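Local structure of glucose-binding protein (Thermus thermophilus HB27, 2B3F) at residues M1-F6 against I293-L298; I5-A10 against P15-L20; S175-V180 against D184-L189. The protein binds glucose and galactose and probably serves as the substrate-capturing component of a binding-protein-dependent sugar transport system. All coordinates share one frame; numbering follows the deposited sequence.

Interaction 1: M1-F6 against I293-L298; sequences MKLEIF and INWLRL
Leu3 and Ile5 both meet the side chain of Trp295, which sets segment 293-298 of helix 289-299 against strand 2-7. This is the layered alpha/beta build of a periplasmic binding protein lobe: the central sheet carries helices on both faces, and here a helix from late in the chain packs against the first strand. Leu3 and Ile5 lie two apart on the strand, so both point at the helix.

The main apolar contact is a CH-pi interaction. Ile5 CD1 stands 3.6 Å from the centroid of the six-membered ring of Trp295 and only 6° off its normal. Its distances to the six ring carbons are correspondingly even, from 3.8 Å at Trp295 CH2 to 4.0 Å at Trp295 CD2. Ile5 CG1 is anti to the carbonyl carbon (chi1 -61°), and the nearly extended end of the chain carries CD1 out over the ring. Leu3 touches at the root of the side chain, its CD2 coming 4.0 Å from Trp295 CB. Phe280 meets the same indole edge-to-face, while Leu20 of helix 15-27 and Thr62 of strand 62-66 also pack on it. Were Trp295 cut back to an alanine, the methyl of Ile5 would probably lose the ring it packs on, and a gap would open between helix 289-299 and the sheet.

No hydrogen bond crosses between the two segments; the polar links of Asn294 and Arg297 are made within the helix and to Glu91. Arg297 NE forms a salt bridge with Glu91. Asn294 OD1 receives a weak hydrogen bond from Gln290 and a second from Arg297 NH1, the latter at 3.3 Å, with the oxygen practically in the guanidinium plane but the donor well above the carbonyl plane of the asparagine.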
loop_
_atom_site.group_PDB
_atom_site.type_symbol
_atom_site.label_atom_id
_atom_site.label_comp_id
_atom_site.label_asym_id
_atom_site.label_seq_id
_atom_site.Cartn_x
_atom_site.Cartn_y
_atom_site.Cartn_z
ATOM N N MET A 1 19.645 2.176 -27.188
ATOM C CA MET A 1 19.595 1.648 -25.798
ATOM C C MET A 1 18.481 2.346 -25.034
ATOM O O MET A 1 18.514 3.567 -24.832
ATOM C CB MET A 1 20.928 1.869 -25.096
ATOM C CG MET A 1 21.997 0.893 -25.498
ATOM S SD MET A 1 22.105 -0.483 -24.348
ATOM C CE MET A 1 20.910 -1.566 -25.068
ATOM N N LYS A 2 17.485 1.558 -24.644
ATOM C CA LYS A 2 16.307 2.076 -23.959
ATOM C C LYS A 2 15.897 1.192 -22.794
ATOM O O LYS A 2 16.262 0.012 -22.708
ATOM C CB LYS A 2 15.149 2.198 -24.938
ATOM C CG LYS A 2 15.420 3.179 -26.066
ATOM C CD LYS A 2 14.279 3.251 -27.031
ATOM C CE LYS A 2 14.613 4.204 -28.188
ATOM N NZ LYS A 2 15.433 3.506 -29.238
ATOM N N LEU A 3 15.141 1.795 -21.877
ATOM C CA LEU A 3 14.515 1.072 -20.780
ATOM C C LEU A 3 13.218 1.792 -20.434
ATOM O O LEU A 3 13.239 2.962 -20.091
ATOM C CB LEU A 3 15.405 1.029 -19.556
ATOM C CG LEU A 3 14.724 0.431 -18.312
ATOM C CD1 LEU A 3 14.504 -1.073 -18.441
ATOM C CD2 LEU A 3 15.528 0.766 -17.065
ATOM N N GLU A 4 12.111 1.067 -20.529
ATOM C CA GLU A 4 10.785 1.621 -20.256
ATOM C C GLU A 4 10.278 1.048 -18.926
ATOM O O GLU A 4 10.001 -0.138 -18.823
ATOM C CB GLU A 4 9.817 1.285 -21.377
ATOM C CG GLU A 4 8.453 1.910 -21.163
ATOM C CD GLU A 4 7.456 1.517 -22.213
ATOM O OE1 GLU A 4 7.523 0.371 -22.708
ATOM O OE2 GLU A 4 6.574 2.348 -22.522
ATOM N N ILE A 5 10.148 1.930 -17.944
ATOM C CA ILE A 5 9.747 1.572 -16.584
ATOM C C ILE A 5 8.319 2.056 -16.388
ATOM O O ILE A 5 8.066 3.249 -16.484
ATOM C CB ILE A 5 10.604 2.269 -15.536
ATOM C CG1 ILE A 5 12.095 1.881 -15.673
ATOM C CG2 ILE A 5 10.128 1.912 -14.136
ATOM C CD1 ILE A 5 13.011 2.779 -14.916
ATOM N N PHE A 6 7.432 1.120 -16.076
ATOM C CA PHE A 6 6.001 1.390 -15.934
ATOM C C PHE A 6 5.652 1.405 -14.440
ATOM O O PHE A 6 6.016 0.505 -13.689
ATOM C CB PHE A 6 5.233 0.319 -16.706
ATOM C CG PHE A 6 3.735 0.541 -16.799
ATOM C CD1 PHE A 6 3.164 0.968 -17.992
ATOM C CD2 PHE A 6 2.901 0.247 -15.725
ATOM C CE1 PHE A 6 1.773 1.154 -18.103
ATOM C CE2 PHE A 6 1.505 0.412 -15.848
ATOM C CZ PHE A 6 0.965 0.866 -17.040
ATOM N N ILE A 293 16.828 -6.329 -16.758
ATOM C CA ILE A 293 17.528 -7.161 -15.767
ATOM C C ILE A 293 18.464 -6.312 -14.912
ATOM O O ILE A 293 18.531 -6.461 -13.699
ATOM C CB ILE A 293 18.298 -8.329 -16.453
ATOM C CG1 ILE A 293 17.304 -9.356 -17.009
ATOM C CG2 ILE A 293 19.259 -8.978 -15.466
ATOM C CD1 ILE A 293 17.892 -10.369 -17.961
ATOM N N ASN A 294 19.192 -5.389 -15.537
ATOM C CA ASN A 294 20.058 -4.507 -14.772
ATOM C C ASN A 294 19.279 -3.556 -13.846
ATOM O O ASN A 294 19.733 -3.188 -12.764
ATOM C CB ASN A 294 20.995 -3.760 -15.720
ATOM C CG ASN A 294 22.051 -4.695 -16.336
ATOM O OD1 ASN A 294 22.358 -5.737 -15.755
ATOM N ND2 ASN A 294 22.598 -4.322 -17.501
ATOM N N TRP A 295 18.071 -3.183 -14.260
ATOM C CA TRP A 295 17.200 -2.421 -13.372
ATOM C C TRP A 295 16.822 -3.271 -12.152
ATOM O O TRP A 295 16.880 -2.801 -11.024
ATOM C CB TRP A 295 15.959 -1.931 -14.144
ATOM C CG TRP A 295 14.883 -1.310 -13.299
ATOM C CD1 TRP A 295 13.719 -1.894 -12.925
ATOM C CD2 TRP A 295 14.875 0.005 -12.722
ATOM N NE1 TRP A 295 12.976 -1.033 -12.165
ATOM C CE2 TRP A 295 13.660 0.137 -12.011
ATOM C CE3 TRP A 295 15.762 1.083 -12.745
ATOM C CZ2 TRP A 295 13.308 1.308 -11.342
ATOM C CZ3 TRP A 295 15.432 2.231 -12.057
ATOM C CH2 TRP A 295 14.197 2.344 -11.376
ATOM N N LEU A 296 16.440 -4.524 -12.377
ATOM C CA LEU A 296 16.109 -5.433 -11.261
ATOM C C LEU A 296 17.271 -5.575 -10.272
ATOM O O LEU A 296 17.082 -5.570 -9.046
ATOM C CB LEU A 296 15.685 -6.811 -11.787
ATOM C CG LEU A 296 14.474 -6.853 -12.719
ATOM C CD1 LEU A 296 14.128 -8.279 -13.080
ATOM C CD2 LEU A 296 13.267 -6.127 -12.082
ATOM N N ARG A 297 18.491 -5.694 -10.805
ATOM C CA ARG A 297 19.664 -5.819 -9.946
ATOM C C ARG A 297 19.854 -4.579 -9.092
ATOM O O ARG A 297 20.231 -4.668 -7.923
ATOM C CB ARG A 297 20.916 -6.108 -10.785
ATOM C CG ARG A 297 20.855 -7.455 -11.506
ATOM C CD ARG A 297 22.059 -7.679 -12.413
ATOM N NE ARG A 297 23.281 -7.476 -11.635
ATOM C CZ ARG A 297 24.294 -6.680 -11.972
ATOM N NH1 ARG A 297 24.300 -6.015 -13.126
ATOM N NH2 ARG A 297 25.342 -6.582 -11.151
ATOM N N LEU A 298 19.555 -3.413 -9.667
ATOM C CA LEU A 298 19.614 -2.168 -8.921
ATOM C C LEU A 298 18.533 -2.060 -7.843
ATOM O O LEU A 298 18.809 -1.743 -6.692
ATOM C CB LEU A 298 19.527 -0.964 -9.872
ATOM C CG LEU A 298 19.372 0.399 -9.193
ATOM C CD1 LEU A 298 20.539 0.717 -8.316
ATOM C CD2 LEU A 298 19.173 1.498 -10.236
#

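Interaction 2: I5-A10 against P15-L20; sequences IFSWWA and PALEAL. With GAL (beta-D-galactopyranose), chain G.
Trp9 and Leu17 are brought together by different first torsions: the indole of Trp9 swings beside its backbone N (chi1 -71°), whereas Leu17 has CG anti to its own N (chi1 176°). The two side chains cross at about a right angle, with Leu17 CB 3.9 Å from Trp9 CE3 and both leucine methyls near that same carbon. Leu17 CD2 also lies 3.7 Å from Ser7 OG, and Leu17 CD1 makes a looser contact with Ile5. Ser7 OG is held by an almost straight bond from Trp9 N (3.1 Å, 169°), which closes an ST turn just where the strand ends; Trp9 is then the centre of an inverse gamma turn.

This is the first connection, strand to helix, of the beta-alpha-beta unit formed by strand 2-7, helix 15-27 and strand 32-37, and it supplies part of the sugar site. While CE3 of Trp9 faces the helix, its NE1 on the far side of the indole donates to galactose O3 at 3.0 Å, with O3 in the ring plane at the edge, and more weakly to O4. Trp8 NE1 donates to the ring oxygen O5 at 3.3 Å. Asp278, Lys312 and Glu13 are among the other residues hydrogen-bonded to the same sugar. One water donates both to Trp9 O (2.8 Å) and to Glu18 OE2 (2.9 Å), tying the loop to the helix.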
loop_
_atom_site.group_PDB
_atom_site.type_symbol
_atom_site.label_atom_id
_atom_site.label_comp_id
_atom_site.label_asym_id
_atom_site.label_seq_id
_atom_site.Cartn_x
_atom_site.Cartn_y
_atom_site.Cartn_z
ATOM N N ILE A 5 10.148 1.930 -17.944
ATOM C CA ILE A 5 9.747 1.572 -16.584
ATOM C C ILE A 5 8.319 2.056 -16.388
ATOM O O ILE A 5 8.066 3.249 -16.484
ATOM C CB ILE A 5 10.604 2.269 -15.536
ATOM C CG1 ILE A 5 12.095 1.881 -15.673
ATOM C CG2 ILE A 5 10.128 1.912 -14.136
ATOM C CD1 ILE A 5 13.011 2.779 -14.916
ATOM N N PHE A 6 7.432 1.120 -16.076
ATOM C CA PHE A 6 6.001 1.390 -15.934
ATOM C C PHE A 6 5.652 1.405 -14.440
ATOM O O PHE A 6 6.016 0.505 -13.689
ATOM C CB PHE A 6 5.233 0.319 -16.706
ATOM C CG PHE A 6 3.735 0.541 -16.799
ATOM C CD1 PHE A 6 3.164 0.968 -17.992
ATOM C CD2 PHE A 6 2.901 0.247 -15.725
ATOM C CE1 PHE A 6 1.773 1.154 -18.103
ATOM C CE2 PHE A 6 1.505 0.412 -15.848
ATOM C CZ PHE A 6 0.965 0.866 -17.040
ATOM N N SER A 7 4.965 2.451 -13.986
ATOM C CA SER A 7 4.617 2.586 -12.575
ATOM C C SER A 7 3.476 3.598 -12.435
ATOM O O SER A 7 3.032 4.195 -13.430
ATOM C CB SER A 7 5.818 3.064 -11.738
ATOM O OG SER A 7 6.034 4.471 -11.849
ATOM N N TRP A 8 3.041 3.794 -11.200
ATOM C CA TRP A 8 2.115 4.897 -10.906
ATOM C C TRP A 8 2.730 5.977 -10.045
ATOM O O TRP A 8 2.019 6.756 -9.372
ATOM C CB TRP A 8 0.785 4.372 -10.359
ATOM C CG TRP A 8 0.749 3.649 -9.081
ATOM C CD1 TRP A 8 0.543 4.168 -7.831
ATOM C CD2 TRP A 8 0.774 2.225 -8.916
ATOM N NE1 TRP A 8 0.466 3.155 -6.888
ATOM C CE2 TRP A 8 0.597 1.952 -7.538
ATOM C CE3 TRP A 8 0.935 1.152 -9.800
ATOM C CZ2 TRP A 8 0.589 0.647 -7.031
ATOM C CZ3 TRP A 8 0.929 -0.125 -9.298
ATOM C CH2 TRP A 8 0.757 -0.369 -7.934
ATOM N N TRP A 9 4.062 6.081 -10.090
ATOM C CA TRP A 9 4.730 7.033 -9.252
ATOM C C TRP A 9 4.880 8.397 -9.945
ATOM O O TRP A 9 5.965 8.898 -10.186
ATOM C CB TRP A 9 6.056 6.440 -8.776
ATOM C CG TRP A 9 5.867 5.342 -7.787
ATOM C CD1 TRP A 9 4.871 5.210 -6.846
ATOM C CD2 TRP A 9 6.716 4.202 -7.632
ATOM N NE1 TRP A 9 5.059 4.051 -6.123
ATOM C CE2 TRP A 9 6.187 3.422 -6.582
ATOM C CE3 TRP A 9 7.876 3.772 -8.279
ATOM C CZ2 TRP A 9 6.790 2.242 -6.158
ATOM C CZ3 TRP A 9 8.457 2.572 -7.879
ATOM C CH2 TRP A 9 7.931 1.844 -6.816
ATOM N N ALA A 10 3.733 8.985 -10.257
ATOM C CA ALA A 10 3.662 10.271 -10.929
ATOM C C ALA A 10 3.648 11.409 -9.925
ATOM O O ALA A 10 3.332 11.235 -8.740
ATOM C CB ALA A 10 2.404 10.307 -11.766
ATOM N N PRO A 15 9.635 11.401 -6.564
ATOM C CA PRO A 15 11.036 11.612 -6.106
ATOM C C PRO A 15 11.882 10.354 -5.900
ATOM O O PRO A 15 13.014 10.284 -6.395
ATOM C CB PRO A 15 10.862 12.371 -4.796
ATOM C CG PRO A 15 9.626 13.214 -5.053
ATOM C CD PRO A 15 8.708 12.302 -5.835
ATOM N N ALA A 16 11.336 9.372 -5.194
ATOM C CA ALA A 16 12.084 8.132 -4.945
ATOM C C ALA A 16 12.453 7.405 -6.243
ATOM O O ALA A 16 13.595 7.019 -6.438
ATOM C CB ALA A 16 11.301 7.219 -4.001
ATOM N N LEU A 17 11.486 7.216 -7.139
ATOM C CA LEU A 17 11.758 6.617 -8.427
ATOM C C LEU A 17 12.795 7.412 -9.229
ATOM O O LEU A 17 13.657 6.835 -9.903
ATOM C CB LEU A 17 10.469 6.516 -9.243
ATOM C CG LEU A 17 10.625 6.000 -10.666
ATOM C CD1 LEU A 17 11.134 4.558 -10.677
ATOM C CD2 LEU A 17 9.325 6.103 -11.404
ATOM N N GLU A 18 12.670 8.738 -9.197
ATOM C CA GLU A 18 13.539 9.595 -9.987
ATOM C C GLU A 18 14.987 9.467 -9.507
ATOM O O GLU A 18 15.913 9.439 -10.331
ATOM C CB GLU A 18 13.020 11.037 -9.946
ATOM C CG GLU A 18 11.778 11.187 -10.814
ATOM C CD GLU A 18 10.803 12.257 -10.348
ATOM O OE1 GLU A 18 11.222 13.168 -9.587
ATOM O OE2 GLU A 18 9.591 12.165 -10.747
ATOM N N ALA A 19 15.154 9.316 -8.193
ATOM C CA ALA A 19 16.469 9.085 -7.583
ATOM C C ALA A 19 17.048 7.746 -8.056
ATOM O O ALA A 19 18.241 7.658 -8.380
ATOM C CB ALA A 19 16.365 9.119 -6.080
ATOM N N LEU A 20 16.219 6.702 -8.107
ATOM C CA LEU A 20 16.673 5.414 -8.657
ATOM C C LEU A 20 17.072 5.513 -10.115
ATOM O O LEU A 20 18.053 4.896 -10.538
ATOM C CB LEU A 20 15.594 4.341 -8.530
ATOM C CG LEU A 20 15.432 3.797 -7.135
ATOM C CD1 LEU A 20 14.179 2.924 -7.075
ATOM C CD2 LEU A 20 16.674 2.984 -6.690
HETATM C C1 GAL G . 0.293 1.821 -3.248
HETATM C C2 GAL G . 1.759 1.679 -3.679
HETATM C C3 GAL G . 2.626 2.801 -3.125
HETATM C C4 GAL G . 2.023 4.172 -3.438
HETATM C C5 GAL G . 0.523 4.151 -3.055
HETATM C C6 GAL G . -0.227 5.465 -3.332
HETATM O O1 GAL G . -0.502 0.827 -3.818
HETATM O O2 GAL G . 2.242 0.387 -3.277
HETATM O O3 GAL G . 3.934 2.723 -3.673
HETATM O O4 GAL G . 2.231 4.422 -4.802
HETATM O O5 GAL G . -0.166 3.103 -3.691
HETATM O O6 GAL G . -0.414 5.644 -4.704
HETATM O O HOH W 1 7.799 10.190 -11.853
#

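Interaction 3: S175-V180 against D184-L189; sequences SVALAV and DDWNNL
Trp186 packs on Ala177 and Leu178, and the contact between the segments is wholly apolar. The methyl of Ala177 meets the benzene end of the indole, CB lying 3.8 Å from Trp186 CZ3. Leu178 touches nearer the root, with CD1 3.9 Å from Trp186 CB, its side chain crossing that of the tryptophan at about a right angle. Trp186 has CG anti to the backbone N (chi1 170°), which turns the ring across the bend to Ala177.

Both segments belong to helix 166-190, yet the alpha carbons of Leu178 and Trp186, eight residues apart, are just 5.8 Å from each other. In a straight helix the separation would be roughly twice that, so the helix is sharply kinked here, and its two arms pack against each other. Strands 272-280 and 341-344 lie beside it: Leu178 and Trp186 both touch Met274 and Val343.

Polar contacts sit around this apolar centre. Trp186 NE1 is hydrogen-bonded to Gly344 O, so the buried indole nitrogen is satisfied. Asp185 forms a salt bridge with Lys200 through OD2, while its OD1 accepts a hydrogen bond from Asn188 ND2 at 3.0 Å on the anti lone pair, the acceptor lying close to the amide plane.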
loop_
_atom_site.group_PDB
_atom_site.type_symbol
_atom_site.label_atom_id
_atom_site.label_comp_id
_atom_site.label_asym_id
_atom_site.label_seq_id
_atom_site.Cartn_x
_atom_site.Cartn_y
_atom_site.Cartn_z
ATOM N N SER A 175 -7.984 -1.252 7.689
ATOM C CA SER A 175 -7.568 -0.971 9.083
ATOM C C SER A 175 -8.687 -1.299 10.075
ATOM O O SER A 175 -8.464 -1.948 11.100
ATOM C CB SER A 175 -7.128 0.466 9.276
ATOM O OG SER A 175 -5.752 0.640 8.987
ATOM N N VAL A 176 -9.897 -0.834 9.775
ATOM C CA VAL A 176 -11.047 -1.134 10.625
ATOM C C VAL A 176 -11.262 -2.643 10.749
ATOM O O VAL A 176 -11.423 -3.154 11.864
ATOM C CB VAL A 176 -12.338 -0.422 10.118
ATOM C CG1 VAL A 176 -13.572 -0.903 10.881
ATOM C CG2 VAL A 176 -12.193 1.089 10.214
ATOM N N ALA A 177 -11.264 -3.359 9.623
ATOM C CA ALA A 177 -11.440 -4.805 9.615
ATOM C C ALA A 177 -10.364 -5.533 10.436
ATOM O O ALA A 177 -10.667 -6.477 11.193
ATOM C CB ALA A 177 -11.455 -5.325 8.183
ATOM N N LEU A 178 -9.111 -5.103 10.294
ATOM C CA LEU A 178 -8.029 -5.737 11.039
ATOM C C LEU A 178 -8.263 -5.564 12.538
ATOM O O LEU A 178 -8.069 -6.506 13.316
ATOM C CB LEU A 178 -6.661 -5.161 10.641
ATOM C CG LEU A 178 -5.460 -5.691 11.454
ATOM C CD1 LEU A 178 -5.303 -7.207 11.290
ATOM C CD2 LEU A 178 -4.161 -4.963 11.067
ATOM N N ALA A 179 -8.663 -4.361 12.935
ATOM C CA ALA A 179 -8.927 -4.061 14.356
ATOM C C ALA A 179 -10.065 -4.934 14.882
ATOM O O ALA A 179 -9.961 -5.498 15.978
ATOM C CB ALA A 179 -9.274 -2.599 14.544
ATOM N N VAL A 180 -11.135 -5.051 14.099
ATOM C CA VAL A 180 -12.344 -5.765 14.526
ATOM C C VAL A 180 -12.122 -7.274 14.584
ATOM O O VAL A 180 -12.579 -7.948 15.506
ATOM C CB VAL A 180 -13.561 -5.402 13.615
ATOM C CG1 VAL A 180 -14.718 -6.334 13.822
ATOM C CG2 VAL A 180 -14.000 -3.968 13.878
ATOM N N ASP A 184 -5.559 -13.007 12.993
ATOM C CA ASP A 184 -5.853 -14.370 12.578
ATOM C C ASP A 184 -7.107 -14.438 11.726
ATOM O O ASP A 184 -7.096 -15.062 10.671
ATOM C CB ASP A 184 -5.990 -15.283 13.796
ATOM C CG ASP A 184 -4.650 -15.577 14.462
ATOM O OD1 ASP A 184 -3.622 -15.679 13.762
ATOM O OD2 ASP A 184 -4.645 -15.722 15.703
ATOM N N ASP A 185 -8.189 -13.809 12.183
ATOM C CA ASP A 185 -9.439 -13.830 11.413
ATOM C C ASP A 185 -9.356 -12.939 10.168
ATOM O O ASP A 185 -9.981 -13.262 9.161
ATOM C CB ASP A 185 -10.658 -13.472 12.267
ATOM C CG ASP A 185 -11.322 -14.693 12.887
ATOM O OD1 ASP A 185 -11.040 -15.837 12.475
ATOM O OD2 ASP A 185 -12.140 -14.486 13.797
ATOM N N TRP A 186 -8.571 -11.860 10.226
ATOM C CA TRP A 186 -8.199 -11.137 8.984
ATOM C C TRP A 186 -7.625 -12.120 7.962
ATOM O O TRP A 186 -8.096 -12.209 6.826
ATOM C CB TRP A 186 -7.239 -9.970 9.259
ATOM C CG TRP A 186 -6.659 -9.372 8.011
ATOM C CD1 TRP A 186 -5.406 -9.571 7.509
ATOM C CD2 TRP A 186 -7.316 -8.478 7.106
ATOM N NE1 TRP A 186 -5.251 -8.879 6.334
ATOM C CE2 TRP A 186 -6.404 -8.188 6.066
ATOM C CE3 TRP A 186 -8.596 -7.914 7.063
ATOM C CZ2 TRP A 186 -6.725 -7.343 4.993
ATOM C CZ3 TRP A 186 -8.920 -7.068 5.999
ATOM C CH2 TRP A 186 -7.980 -6.784 4.981
ATOM N N ASN A 187 -6.621 -12.900 8.364
ATOM C CA ASN A 187 -6.019 -13.887 7.456
ATOM C C ASN A 187 -7.017 -14.925 6.975
ATOM O O ASN A 187 -6.931 -15.416 5.832
ATOM C CB ASN A 187 -4.821 -14.598 8.118
ATOM C CG ASN A 187 -3.611 -13.666 8.325
ATOM O OD1 ASN A 187 -3.578 -12.540 7.823
ATOM N ND2 ASN A 187 -2.608 -14.142 9.067
ATOM N N ASN A 188 -7.988 -15.235 7.828
ATOM C CA ASN A 188 -8.994 -16.236 7.490
ATOM C C ASN A 188 -9.980 -15.791 6.413
ATOM O O ASN A 188 -10.601 -16.641 5.773
ATOM C CB ASN A 188 -9.731 -16.707 8.739
ATOM C CG ASN A 188 -8.868 -17.607 9.622
ATOM O OD1 ASN A 188 -7.924 -18.241 9.142
ATOM N ND2 ASN A 188 -9.184 -17.650 10.919
ATOM N N LEU A 189 -10.100 -14.486 6.177
ATOM C CA LEU A 189 -10.908 -14.035 5.045
ATOM C C LEU A 189 -10.302 -14.500 3.733
ATOM O O LEU A 189 -11.027 -14.864 2.802
ATOM C CB LEU A 189 -11.047 -12.504 5.018
ATOM C CG LEU A 189 -11.807 -11.844 6.157
ATOM C CD1 LEU A 189 -11.633 -10.320 6.099
ATOM C CD2 LEU A 189 -13.284 -12.225 6.115
#

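Overall arrangement
Interactions 1 and 2 adjoin and share strand 2-7, their centres 12 Å apart: Trp295 CH2 lies 3.7 Å from Leu20 CB and 3.8 Å from Leu17 CD1, so helices 289-299 and 15-27 press together over the strand. The strand runs from interaction 1 toward the pocket; the side chain of Ile5 is still about 12 Å from the galactose, whereas Trp8 and Trp9 in interaction 2 bind it directly. Interaction 3 stands on the opposite side of the chain's centre, its nearest atoms about 16 Å from those of interaction 2 and about 24 Å from those of interaction 1. The side chain of Trp186 is about 14 Å from the sugar.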